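Tail fiber protein (Pseudomonas aeruginosa, PDB 6CL6) forms the trimeric C-terminal part of the R2 pyocin tail fibre, a receptor-binding protein that probably recognises the surface of target Pseudomonas cells. Local coordinates at residues G65-A68 / G69-F72; A106-P109 / S110-E113; Q31-V35 / F36-L40; C120-G124 / S125-E129; V138-D141 / S142-T145. One frame throughout, in Å; residues are numbered along the deposited sequence.

Interaction 1 (G65-A68 / G69-F72)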
loop_
_atom_site.group_PDB
_atom_site.type_symbol
_atom_site.label_atom_id
_atom_site.label_comp_id
_atom_site.label_asym_id
_atom_site.label_seq_id
_atom_site.Cartn_x
_atom_site.Cartn_y
_atom_site.Cartn_z
ATOM N N GLY A 65 -66.510 10.069 0.428
ATOM C CA GLY A 65 -65.844 9.462 1.533
ATOM C C GLY A 65 -64.337 9.375 1.292
ATOM O O GLY A 65 -63.826 9.833 0.274
ATOM N N PRO A 66 -63.610 8.759 2.253
ATOM C CA PRO A 66 -62.137 8.819 2.203
ATOM C C PRO A 66 -61.469 7.881 1.204
ATOM O O PRO A 66 -60.371 8.179 0.718
ATOM C CB PRO A 66 -61.724 8.488 3.641
ATOM C CG PRO A 66 -62.878 7.637 4.163
ATOM C CD PRO A 66 -64.111 8.186 3.502
ATOM N N VAL A 67 -62.087 6.749 0.884
ATOM C CA VAL A 67 -61.457 5.770 -0.013
ATOM C C VAL A 67 -62.468 5.310 -1.059
ATOM O O VAL A 67 -63.392 4.544 -0.751
ATOM C CB VAL A 67 -60.865 4.571 0.728
ATOM C CG1 VAL A 67 -60.128 3.687 -0.276
ATOM C CG2 VAL A 67 -59.945 4.981 1.828
ATOM N N ALA A 68 -62.273 5.751 -2.304
ATOM C CA ALA A 68 -63.232 5.462 -3.355
ATOM C C ALA A 68 -63.431 3.958 -3.532
ATOM O O ALA A 68 -62.471 3.166 -3.534
ATOM C CB ALA A 68 -62.763 6.092 -4.667
ATOM N N GLY A 69 -64.696 3.574 -3.694
ATOM C CA GLY A 69 -65.061 2.180 -3.787
ATOM C C GLY A 69 -65.295 1.461 -2.486
ATOM O O GLY A 69 -65.694 0.295 -2.522
ATOM N N ARG A 70 -65.079 2.107 -1.328
ATOM C CA ARG A 70 -65.205 1.414 -0.043
ATOM C C ARG A 70 -66.250 2.074 0.855
ATOM O O ARG A 70 -66.386 3.314 0.868
ATOM C CB ARG A 70 -63.878 1.379 0.698
ATOM C CG ARG A 70 -62.919 0.359 0.061
ATOM C CD ARG A 70 -61.637 0.284 0.836
ATOM N NE ARG A 70 -61.827 -0.241 2.184
ATOM C CZ ARG A 70 -60.890 -0.226 3.104
ATOM N NH1 ARG A 70 -59.700 0.284 2.817
ATOM N NH2 ARG A 70 -61.129 -0.730 4.301
ATOM N N TYR A 71 -66.973 1.231 1.585
ATOM C CA TYR A 71 -67.877 1.718 2.605
ATOM C C TYR A 71 -67.126 2.208 3.845
ATOM O O TYR A 71 -66.174 1.581 4.308
ATOM C CB TYR A 71 -68.858 0.629 3.020
ATOM C CG TYR A 71 -69.925 0.342 1.976
ATOM C CD1 TYR A 71 -71.098 1.079 1.916
ATOM C CD2 TYR A 71 -69.729 -0.655 1.025
ATOM C CE1 TYR A 71 -72.045 0.845 0.948
ATOM C CE2 TYR A 71 -70.711 -0.921 0.049
ATOM C CZ TYR A 71 -71.857 -0.167 0.024
ATOM O OH TYR A 71 -72.800 -0.404 -0.924
ATOM N N PHE A 72 -67.573 3.336 4.385
ATOM C CA PHE A 72 -67.106 3.838 5.667
ATOM C C PHE A 72 -68.290 4.303 6.505
ATOM O O PHE A 72 -69.204 4.986 5.991
ATOM C CB PHE A 72 -66.105 5.023 5.499
ATOM C CG PHE A 72 -64.712 4.593 5.161
ATOM C CD1 PHE A 72 -64.413 4.028 3.937
ATOM C CD2 PHE A 72 -63.699 4.683 6.132
ATOM C CE1 PHE A 72 -63.112 3.601 3.647
ATOM C CE2 PHE A 72 -62.403 4.258 5.845
ATOM C CZ PHE A 72 -62.120 3.725 4.609
HETATM O O HOH W 1 -64.992 6.004 1.094
#

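Interaction 2 (A106-P109 / S110-E113)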
loop_
_atom_site.group_PDB
_atom_site.type_symbol
_atom_site.label_atom_id
_atom_site.label_comp_id
_atom_site.label_asym_id
_atom_site.label_seq_id
_atom_site.Cartn_x
_atom_site.Cartn_y
_atom_site.Cartn_z
ATOM N N ALA A 106 -67.169 27.303 6.706
ATOM C CA ALA A 106 -67.449 28.377 5.760
ATOM C C ALA A 106 -68.147 29.527 6.470
ATOM O O ALA A 106 -68.894 29.327 7.447
ATOM C CB ALA A 106 -68.320 27.886 4.602
ATOM N N ALA A 107 -67.898 30.743 5.952
ATOM C CA ALA A 107 -68.509 31.938 6.522
ATOM C C ALA A 107 -70.025 31.822 6.530
ATOM O O ALA A 107 -70.682 32.225 7.495
ATOM C CB ALA A 107 -68.060 33.174 5.746
ATOM N N ASN A 108 -70.604 31.321 5.443
ATOM C CA ASN A 108 -71.998 30.918 5.457
ATOM C C ASN A 108 -71.992 29.423 5.675
ATOM O O ASN A 108 -71.699 28.670 4.725
ATOM C CB ASN A 108 -72.718 31.258 4.155
ATOM C CG ASN A 108 -74.216 30.886 4.215
ATOM O OD1 ASN A 108 -74.643 30.099 5.084
ATOM N ND2 ASN A 108 -74.998 31.430 3.299
ATOM N N PRO A 109 -72.229 28.941 6.900
ATOM C CA PRO A 109 -71.941 27.522 7.197
ATOM C C PRO A 109 -72.737 26.573 6.348
ATOM O O PRO A 109 -72.285 25.440 6.171
ATOM C CB PRO A 109 -72.280 27.395 8.694
ATOM C CG PRO A 109 -73.143 28.581 9.014
ATOM C CD PRO A 109 -72.668 29.677 8.104
ATOM N N SER A 110 -73.887 27.004 5.813
ATOM C CA SER A 110 -74.734 26.153 4.984
ATOM C C SER A 110 -74.207 25.985 3.574
ATOM O O SER A 110 -74.721 25.125 2.839
ATOM C CB SER A 110 -76.182 26.699 4.902
ATOM O OG SER A 110 -76.857 26.632 6.144
ATOM N N ILE A 111 -73.205 26.768 3.164
ATOM C CA ILE A 111 -72.578 26.561 1.856
ATOM C C ILE A 111 -71.222 25.910 2.111
ATOM O O ILE A 111 -70.188 26.584 2.159
ATOM C CB ILE A 111 -72.454 27.880 1.065
ATOM C CG1 ILE A 111 -73.825 28.544 0.889
ATOM C CG2 ILE A 111 -71.812 27.598 -0.278
ATOM C CD1 ILE A 111 -73.764 30.040 0.731
ATOM N N ARG A 112 -71.228 24.590 2.310
ATOM C CA ARG A 112 -70.078 23.898 2.882
ATOM C C ARG A 112 -68.859 23.957 1.965
ATOM O O ARG A 112 -68.958 23.997 0.736
ATOM C CB ARG A 112 -70.448 22.449 3.156
ATOM C CG ARG A 112 -71.409 22.361 4.310
ATOM C CD ARG A 112 -71.790 20.991 4.624
ATOM N NE ARG A 112 -72.522 20.952 5.886
ATOM C CZ ARG A 112 -73.288 19.942 6.277
ATOM N NH1 ARG A 112 -73.435 18.887 5.515
ATOM N NH2 ARG A 112 -73.923 20.017 7.441
ATOM N N GLU A 113 -67.700 23.991 2.593
ATOM C CA GLU A 113 -66.405 23.934 1.917
ATOM C C GLU A 113 -65.607 22.849 2.625
ATOM O O GLU A 113 -64.977 23.115 3.645
ATOM C CB GLU A 113 -65.688 25.278 1.995
ATOM C CG GLU A 113 -66.436 26.395 1.262
ATOM C CD GLU A 113 -65.707 27.729 1.375
ATOM O OE1 GLU A 113 -64.459 27.712 1.499
ATOM O OE2 GLU A 113 -66.375 28.776 1.369
HETATM O O HOH W 2 -76.438 29.840 7.226
#

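Interaction 3 (Q31-V35 / F36-L40)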
loop_
_atom_site.group_PDB
_atom_site.type_symbol
_atom_site.label_atom_id
_atom_site.label_comp_id
_atom_site.label_asym_id
_atom_site.label_seq_id
_atom_site.Cartn_x
_atom_site.Cartn_y
_atom_site.Cartn_z
ATOM N N GLN A 31 -85.565 1.455 21.381
ATOM C CA GLN A 31 -86.296 1.499 20.115
ATOM C C GLN A 31 -87.019 2.823 19.904
ATOM O O GLN A 31 -87.365 3.149 18.765
ATOM C CB GLN A 31 -87.286 0.349 20.029
ATOM C CG GLN A 31 -86.677 -1.046 19.910
ATOM C CD GLN A 31 -86.080 -1.579 21.208
ATOM O OE1 GLN A 31 -86.471 -1.184 22.313
ATOM N NE2 GLN A 31 -85.145 -2.500 21.075
ATOM N N ARG A 32 -87.247 3.600 20.966
ATOM C CA ARG A 32 -87.898 4.886 20.825
ATOM C C ARG A 32 -86.962 5.958 20.258
ATOM O O ARG A 32 -87.440 7.005 19.839
ATOM C CB ARG A 32 -88.438 5.371 22.188
ATOM C CG ARG A 32 -89.386 4.426 22.894
ATOM C CD ARG A 32 -90.743 4.329 22.173
ATOM N NE ARG A 32 -90.743 3.368 21.076
ATOM C CZ ARG A 32 -90.776 2.047 21.214
ATOM N NH1 ARG A 32 -90.793 1.493 22.423
ATOM N NH2 ARG A 32 -90.782 1.275 20.141
ATOM N N LEU A 33 -85.647 5.715 20.232
ATOM C CA LEU A 33 -84.648 6.703 19.806
ATOM C C LEU A 33 -84.473 6.698 18.283
ATOM O O LEU A 33 -84.503 5.646 17.656
ATOM C CB LEU A 33 -83.294 6.408 20.436
ATOM C CG LEU A 33 -83.136 6.447 21.945
ATOM C CD1 LEU A 33 -81.659 6.243 22.259
ATOM C CD2 LEU A 33 -83.637 7.754 22.483
ATOM N N PRO A 34 -84.239 7.854 17.684
ATOM C CA PRO A 34 -83.773 7.873 16.296
ATOM C C PRO A 34 -82.551 6.960 16.189
ATOM O O PRO A 34 -81.750 6.863 17.118
ATOM C CB PRO A 34 -83.426 9.346 16.051
ATOM C CG PRO A 34 -84.246 10.100 17.041
ATOM C CD PRO A 34 -84.292 9.213 18.284
ATOM N N VAL A 35 -82.413 6.291 15.042
ATOM C CA VAL A 35 -81.505 5.157 14.976
ATOM C C VAL A 35 -80.066 5.569 15.197
ATOM O O VAL A 35 -79.300 4.814 15.813
ATOM C CB VAL A 35 -81.664 4.395 13.643
ATOM C CG1 VAL A 35 -83.053 3.753 13.569
ATOM C CG2 VAL A 35 -81.438 5.292 12.446
ATOM N N PHE A 36 -79.669 6.769 14.744
ATOM C CA PHE A 36 -78.268 7.176 14.917
ATOM C C PHE A 36 -77.894 7.315 16.383
ATOM O O PHE A 36 -76.721 7.157 16.747
ATOM C CB PHE A 36 -77.999 8.489 14.160
ATOM C CG PHE A 36 -78.965 9.585 14.461
ATOM C CD1 PHE A 36 -78.845 10.333 15.649
ATOM C CD2 PHE A 36 -79.965 9.911 13.573
ATOM C CE1 PHE A 36 -79.719 11.381 15.918
ATOM C CE2 PHE A 36 -80.854 10.945 13.852
ATOM C CZ PHE A 36 -80.709 11.683 15.016
ATOM N N ALA A 37 -78.863 7.601 17.245
ATOM C CA ALA A 37 -78.577 7.691 18.680
ATOM C C ALA A 37 -78.420 6.339 19.342
ATOM O O ALA A 37 -77.942 6.263 20.481
ATOM C CB ALA A 37 -79.671 8.499 19.388
ATOM N N ARG A 38 -78.771 5.257 18.647
ATOM C CA ARG A 38 -78.503 3.893 19.100
ATOM C C ARG A 38 -77.196 3.362 18.516
ATOM O O ARG A 38 -76.856 2.209 18.736
ATOM C CB ARG A 38 -79.670 2.995 18.704
ATOM C CG ARG A 38 -81.045 3.468 19.194
ATOM C CD ARG A 38 -82.163 2.672 18.551
ATOM N NE ARG A 38 -82.064 1.256 18.838
ATOM C CZ ARG A 38 -82.790 0.315 18.242
ATOM N NH1 ARG A 38 -83.692 0.654 17.331
ATOM N NH2 ARG A 38 -82.623 -0.979 18.576
ATOM N N GLY A 39 -76.475 4.185 17.775
ATOM C CA GLY A 39 -75.304 3.707 17.067
ATOM C C GLY A 39 -75.591 2.978 15.770
ATOM O O GLY A 39 -74.663 2.395 15.181
ATOM N N LEU A 40 -76.828 3.038 15.280
ATOM C CA LEU A 40 -77.208 2.372 14.035
ATOM C C LEU A 40 -76.983 3.302 12.851
ATOM O O LEU A 40 -77.523 4.410 12.809
ATOM C CB LEU A 40 -78.669 1.940 14.089
ATOM C CG LEU A 40 -78.974 0.864 15.151
ATOM C CD1 LEU A 40 -80.511 0.663 15.212
ATOM C CD2 LEU A 40 -78.291 -0.379 14.856
HETATM O O HOH W 3 -85.321 3.231 16.846
#

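Interaction 4 (C120-G124 / S125-E129)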
loop_
_atom_site.group_PDB
_atom_site.type_symbol
_atom_site.label_atom_id
_atom_site.label_comp_id
_atom_site.label_asym_id
_atom_site.label_seq_id
_atom_site.Cartn_x
_atom_site.Cartn_y
_atom_site.Cartn_z
ATOM N N CYS A 120 -55.928 9.037 9.887
ATOM C CA CYS A 120 -55.629 8.983 11.305
ATOM C C CYS A 120 -54.874 7.738 11.724
ATOM O O CYS A 120 -53.915 7.845 12.486
ATOM C CB CYS A 120 -56.927 9.081 12.117
ATOM S SG CYS A 120 -57.771 10.646 11.887
ATOM N N ASP A 121 -55.242 6.559 11.242
ATOM C CA ASP A 121 -54.566 5.371 11.695
ATOM C C ASP A 121 -53.103 5.379 11.194
ATOM O O ASP A 121 -52.773 5.957 10.162
ATOM C CB ASP A 121 -55.306 4.132 11.232
ATOM C CG ASP A 121 -55.222 3.907 9.742
ATOM O OD1 ASP A 121 -56.052 4.493 8.998
ATOM O OD2 ASP A 121 -54.319 3.167 9.309
ATOM N N ILE A 122 -52.229 4.735 11.959
ATOM C CA ILE A 122 -50.786 4.815 11.702
ATOM C C ILE A 122 -50.372 3.987 10.484
ATOM O O ILE A 122 -49.172 3.954 10.106
ATOM C CB ILE A 122 -49.990 4.392 12.958
ATOM C CG1 ILE A 122 -50.159 2.907 13.258
ATOM C CG2 ILE A 122 -50.389 5.225 14.184
ATOM C CD1 ILE A 122 -49.273 2.424 14.406
ATOM N N GLY A 123 -51.331 3.306 9.870
ATOM C CA GLY A 123 -51.122 2.681 8.573
ATOM C C GLY A 123 -50.603 3.633 7.498
ATOM O O GLY A 123 -50.027 3.209 6.490
ATOM N N GLY A 124 -50.801 4.920 7.685
ATOM C CA GLY A 124 -50.320 5.897 6.750
ATOM C C GLY A 124 -48.951 6.476 7.068
ATOM O O GLY A 124 -48.505 7.433 6.425
ATOM N N SER A 125 -48.263 5.930 8.047
ATOM C CA SER A 125 -47.022 6.515 8.533
ATOM C C SER A 125 -45.922 5.464 8.595
ATOM O O SER A 125 -46.156 4.263 8.448
ATOM C CB SER A 125 -47.228 7.126 9.936
ATOM O OG SER A 125 -47.199 6.102 10.929
ATOM N N PHE A 126 -44.708 5.946 8.834
ATOM C CA PHE A 126 -43.598 5.089 9.242
ATOM C C PHE A 126 -43.794 4.747 10.712
ATOM O O PHE A 126 -43.794 5.643 11.569
ATOM C CB PHE A 126 -42.259 5.801 9.014
ATOM C CG PHE A 126 -41.789 5.747 7.603
ATOM C CD1 PHE A 126 -42.211 6.673 6.685
ATOM C CD2 PHE A 126 -40.925 4.746 7.188
ATOM C CE1 PHE A 126 -41.787 6.613 5.371
ATOM C CE2 PHE A 126 -40.514 4.685 5.880
ATOM C CZ PHE A 126 -40.949 5.626 4.977
ATOM N N THR A 127 -43.958 3.467 11.014
ATOM C CA THR A 127 -44.418 3.057 12.330
ATOM C C THR A 127 -43.258 2.563 13.174
ATOM O O THR A 127 -42.207 2.174 12.666
ATOM C CB THR A 127 -45.494 1.974 12.220
ATOM O OG1 THR A 127 -45.083 0.919 11.362
ATOM C CG2 THR A 127 -46.803 2.551 11.678
ATOM N N LYS A 128 -43.461 2.585 14.503
ATOM C CA LYS A 128 -42.419 2.140 15.406
ATOM C C LYS A 128 -42.265 0.624 15.428
ATOM O O LYS A 128 -41.164 0.125 15.729
ATOM C CB LYS A 128 -42.696 2.711 16.792
ATOM C CG LYS A 128 -42.153 4.147 16.900
ATOM C CD LYS A 128 -42.390 4.769 18.248
ATOM C CE LYS A 128 -41.638 6.093 18.344
ATOM N NZ LYS A 128 -41.870 6.734 19.650
ATOM N N GLU A 129 -43.308 -0.107 15.060
ATOM C CA GLU A 129 -43.200 -1.509 14.722
ATOM C C GLU A 129 -42.993 -1.637 13.215
ATOM O O GLU A 129 -43.542 -0.867 12.445
ATOM C CB GLU A 129 -44.440 -2.288 15.150
ATOM C CG GLU A 129 -44.591 -2.361 16.669
ATOM C CD GLU A 129 -45.787 -3.222 17.077
ATOM O OE1 GLU A 129 -46.815 -3.199 16.360
ATOM O OE2 GLU A 129 -45.688 -3.929 18.102
#

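Interaction 5 (V138-D141 / S142-T145)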
loop_
_atom_site.group_PDB
_atom_site.type_symbol
_atom_site.label_atom_id
_atom_site.label_comp_id
_atom_site.label_asym_id
_atom_site.label_seq_id
_atom_site.Cartn_x
_atom_site.Cartn_y
_atom_site.Cartn_z
ATOM N N VAL A 138 -38.866 -13.603 -1.451
ATOM C CA VAL A 138 -39.296 -12.255 -1.774
ATOM C C VAL A 138 -38.353 -11.635 -2.788
ATOM O O VAL A 138 -37.132 -11.684 -2.636
ATOM C CB VAL A 138 -39.395 -11.378 -0.513
ATOM C CG1 VAL A 138 -39.777 -9.977 -0.877
ATOM C CG2 VAL A 138 -40.381 -11.980 0.471
ATOM N N ASN A 139 -38.928 -11.044 -3.827
ATOM C CA ASN A 139 -38.192 -10.199 -4.760
ATOM C C ASN A 139 -38.284 -8.756 -4.269
ATOM O O ASN A 139 -39.383 -8.160 -4.241
ATOM C CB ASN A 139 -38.777 -10.349 -6.155
ATOM C CG ASN A 139 -37.961 -9.638 -7.207
ATOM O OD1 ASN A 139 -37.127 -8.738 -6.925
ATOM N ND2 ASN A 139 -38.171 -10.032 -8.446
ATOM N N LEU A 140 -37.149 -8.188 -3.861
ATOM C CA LEU A 140 -37.187 -6.855 -3.301
ATOM C C LEU A 140 -37.661 -5.828 -4.304
ATOM O O LEU A 140 -38.081 -4.746 -3.897
ATOM C CB LEU A 140 -35.821 -6.433 -2.752
ATOM C CG LEU A 140 -35.298 -7.266 -1.582
ATOM C CD1 LEU A 140 -34.153 -6.546 -0.893
ATOM C CD2 LEU A 140 -36.366 -7.603 -0.545
ATOM N N ASP A 141 -37.614 -6.152 -5.605
ATOM C CA ASP A 141 -38.199 -5.276 -6.606
ATOM C C ASP A 141 -39.697 -5.109 -6.399
ATOM O O ASP A 141 -40.290 -4.172 -6.947
ATOM C CB ASP A 141 -37.965 -5.823 -8.034
ATOM C CG ASP A 141 -36.545 -5.637 -8.531
ATOM O OD1 ASP A 141 -35.674 -5.233 -7.757
ATOM O OD2 ASP A 141 -36.280 -5.903 -9.763
ATOM N N SER A 142 -40.322 -6.010 -5.663
ATOM C CA SER A 142 -41.765 -5.908 -5.395
ATOM C C SER A 142 -42.084 -5.049 -4.174
ATOM O O SER A 142 -43.252 -4.809 -3.881
ATOM C CB SER A 142 -42.354 -7.308 -5.191
ATOM O OG SER A 142 -41.967 -7.830 -3.913
ATOM N N MET A 143 -41.074 -4.596 -3.447
ATOM C CA MET A 143 -41.284 -3.806 -2.232
ATOM C C MET A 143 -41.258 -2.333 -2.631
ATOM O O MET A 143 -40.230 -1.650 -2.570
ATOM C CB MET A 143 -40.233 -4.150 -1.196
ATOM C CG MET A 143 -40.200 -5.620 -0.814
ATOM S SD MET A 143 -41.728 -6.252 -0.092
ATOM C CE MET A 143 -41.722 -5.365 1.482
ATOM N N VAL A 144 -42.427 -1.848 -3.078
ATOM C CA VAL A 144 -42.495 -0.531 -3.716
ATOM C C VAL A 144 -43.406 0.431 -2.960
ATOM O O VAL A 144 -43.828 1.439 -3.503
ATOM C CB VAL A 144 -42.946 -0.670 -5.181
ATOM C CG1 VAL A 144 -41.843 -1.350 -6.013
ATOM C CG2 VAL A 144 -44.232 -1.478 -5.270
ATOM N N THR A 145 -43.737 0.121 -1.727
ATOM C CA THR A 145 -44.531 1.020 -0.883
ATOM C C THR A 145 -43.739 1.413 0.364
ATOM O O THR A 145 -42.972 0.614 0.908
ATOM C CB THR A 145 -45.894 0.374 -0.496
ATOM O OG1 THR A 145 -45.709 -0.619 0.496
ATOM C CG2 THR A 145 -46.537 -0.249 -1.711
HETATM O O HOH W 4 -41.776 -11.153 -4.418
#

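Interaction 1 (G65-A68 / G69-F72)
Val67 O takes the backbone N-H of Arg70 at 3.0 Å, N to O, with an N-H...O angle of 146°, and so closes a type II beta turn running from Val67 to Arg70. Gly69 sits at the third position of the turn with a positive phi, a backbone shape that leaves no room for a CB beside Ala68 O. Between the two arms lies a water that accepts from Val67 N at 3.0 Å; it is also 3.0 Å from Arg70 O, to which it can donate.

The apolar part of the contact gathers on the Phe72 ring. Pro66 CG stands 3.6 Å from the ring centroid and only 10° off the normal, a CH-pi contact centred over one face. Val67 comes to the far end of the same ring obliquely, its CG2 3.7 Å from Phe72 CZ. The other branch of Val67, CG1, lies anti to the backbone N (chi1 -175°) and runs alongside the Arg70 chain, 3.9 Å from Arg70 CD. Arg70 then bends at chi3, and its guanidinium leaves the turn to form a salt bridge with Glu98 and hydrogen bonds with Thr96 and Asn94 O.

The hairpin between strands 57-60 and 72-79 is thus held in two layers: backbone and water join its arms, while proline covers one face of a buried ring and valine packs against it obliquely.

Interaction 2 (A106-P109 / S110-E113)
Asn108 and Ile111 face each other across a tight turn, and the torsions of both bring their ends together. Asn108 carries CG anti to its own N (chi1 -177°), which puts the amide against Ile111 CD1 and OD1 near Ser110 N. Ile111 turns CG1 away from its carbonyl carbon (chi1 -57°), and CD1 then reaches back to the amide, 3.2 Å from Asn108 ND2 and 3.6 Å from Asn108 CG. The two side chains meet at a slant, methyl against amide.

Ser110 N donates to Asn108 OD1 at 3.3 Å, from well above the plane of the amide carbonyl. A water also donates to Asn108 OD1, at 2.8 Å, and has a weaker link to Ser110 OG. The backbone closure is shorter and straighter: Ile111 N to Asn108 O is 2.9 Å, with 161° at the hydrogen.

Farther back, Ala106 CB packs 3.3 Å from Ile111 O, and the extended Glu113 chain brings OE2 to 3.9 Å from Ala106 CB. Arg112 points out of the turn, its guanidinium taken by the carbonyl oxygens of Gly84, Asn51 and Ala53.

In the loop between strands 99-104 and 118-119 of the antiparallel sheet, this is a type I beta turn from Asn108 to Ile111 with Pro109 at its second position. The asparagine side chain accepting from the N-H two residues on adds an Asx turn at its start.

Interaction 3 (Q31-V35 / F36-L40)
A single 3-10 turn ending in a Schellman motif makes up this contact, entered through Leu33 and Pro34. Pro34 O accepts from Ala37 N at 3.0 Å. Val35 O is gripped twice, by Arg38 N at 2.9 Å and Leu40 N at 3.1 Å, from opposite faces of its carbonyl plane. The Leu40 bond and that of Gly39 N to Phe36 O, 3.2 Å, are the Schellman pair, with Gly39 at a phi of 80°; Leu40 CB rests 3.9 Å from Val35 CB.

Phe36 has CG between its N and its carbonyl carbon (chi1 51°), which swings the ring back to Pro34. Pro34 CB makes a CH-pi contact over one face, displaced toward the rim, 4.0 Å from the centroid.

Arg38 bends at chi3 and lays its guanidinium between Gln31 CA on one face and Leu40 CD1 on the other. Its NH1 donates to a water at 3.1 Å that in turn donates to Gln31 O and Leu33 O.

The element lies between strands 23-25 and 57-60 and takes part in the trimer: Leu33 packs on Leu33 of the second subunit and on Pro34 of the third, while Phe36 touches Val55 and Pro56, just before strand 57-60.

Interaction 4 (C120-G124 / S125-E129)
Ile122 O receives Ser125 N at 3.0 Å, with 152° at the hydrogen, the i to i+3 bond of a short 3-10 turn spanning 122-124. The donor comes from high above the carbonyl plane. In one of two conformers Ser125 OG also stands 3.0 Å from Ile122 O, but a bond there is doubtful: the proton has a second acceptor within reach, and the strongest partner of this hydroxyl is the equivalent Ser125 OG of the third subunit.

At the start of the turn Asp121 is well supplied. Its OD2 takes a weak bond from Gly123 N at 3.0 Å and makes a salt bridge to Arg119, while OD1 accepts from Met99 N, so the carboxylate fastens the turn to strand 99-104. The backbone adds another weak link, Gly124 N to Asp121 O.

Beyond Ser125 the chain runs on among the other subunits, Lys128 forming a salt bridge with Asp131 of the third subunit. The turn thus belongs to the connection between the antiparallel sheet and the next, mixed sheet, where it meets both other subunits.

Ile122 and Thr127 cross at about a right angle, CD1 of Ile122 3.7 Å from CG2 of Thr127. That methyl also lies against the turn's own acceptor, with Thr127 CG2 3.2 Å from Ile122 O. The Thr127 hydroxyl, OG1, donates to Glu129 O at 2.6 Å, nearly along the C=O axis.

Interaction 5 (V138-D141 / S142-T145)
Ser142 reaches back to Asn139 with its whole side chain. CB lies 3.2 Å from Asn139 O, and chi1 of 74°, which puts OG between the backbone N and the carbonyl carbon, carries the hydroxyl onto that same oxygen. At the tip, OG donates to Asn139 O at 2.6 Å, in the carbonyl plane. A water bound to Asn139 N gives OG a weak bond. Ser142 N grips Asn139 O as well, at 2.7 Å from above the plane, so one carbonyl oxygen accepts two hydrogen bonds from one residue.

The Asn139 side chain accepts as well. Its OD1 takes Asp141 N at 2.9 Å, an Asx turn that opens the 3-10 segment, and a further bond from Asn162. Met143 N follows with a bond to Leu140 O at 3.0 Å, and Met143 is itself the centre of an inverse gamma turn. Its bent chain brings SD to 4.3 Å from Val138 CG1.

Asp141 OD1 makes a salt bridge with Arg196. Within the turn Asn139 thus accepts three bonds, two from Ser142 and one from Asp141, which close it, while the aspartate ties it to strand 193-199.

In the fold
All five contacts are local turns in the N-terminal half of this C-terminal fragment, and none touches another. In chain order they run from interaction 3 through 1, 2 and 4 to 5. Interactions 1 and 2 lie in loops of the same antiparallel sheet, their centres 24 Å apart, the first between strands 57-60 and 72-79, the second between 99-104 and 118-119. Interaction 4 follows that sheet, and its nearest atoms come within about 7 Å of both interaction 1 and interaction 5, the latter in a loop of the mixed sheet, between strands 132-133 and 147-151. Interactions 3 and 4 meet both other subunits; the iron(III) site (His243, His245) and calcium site (Asp309, Gly358) come later in the chain.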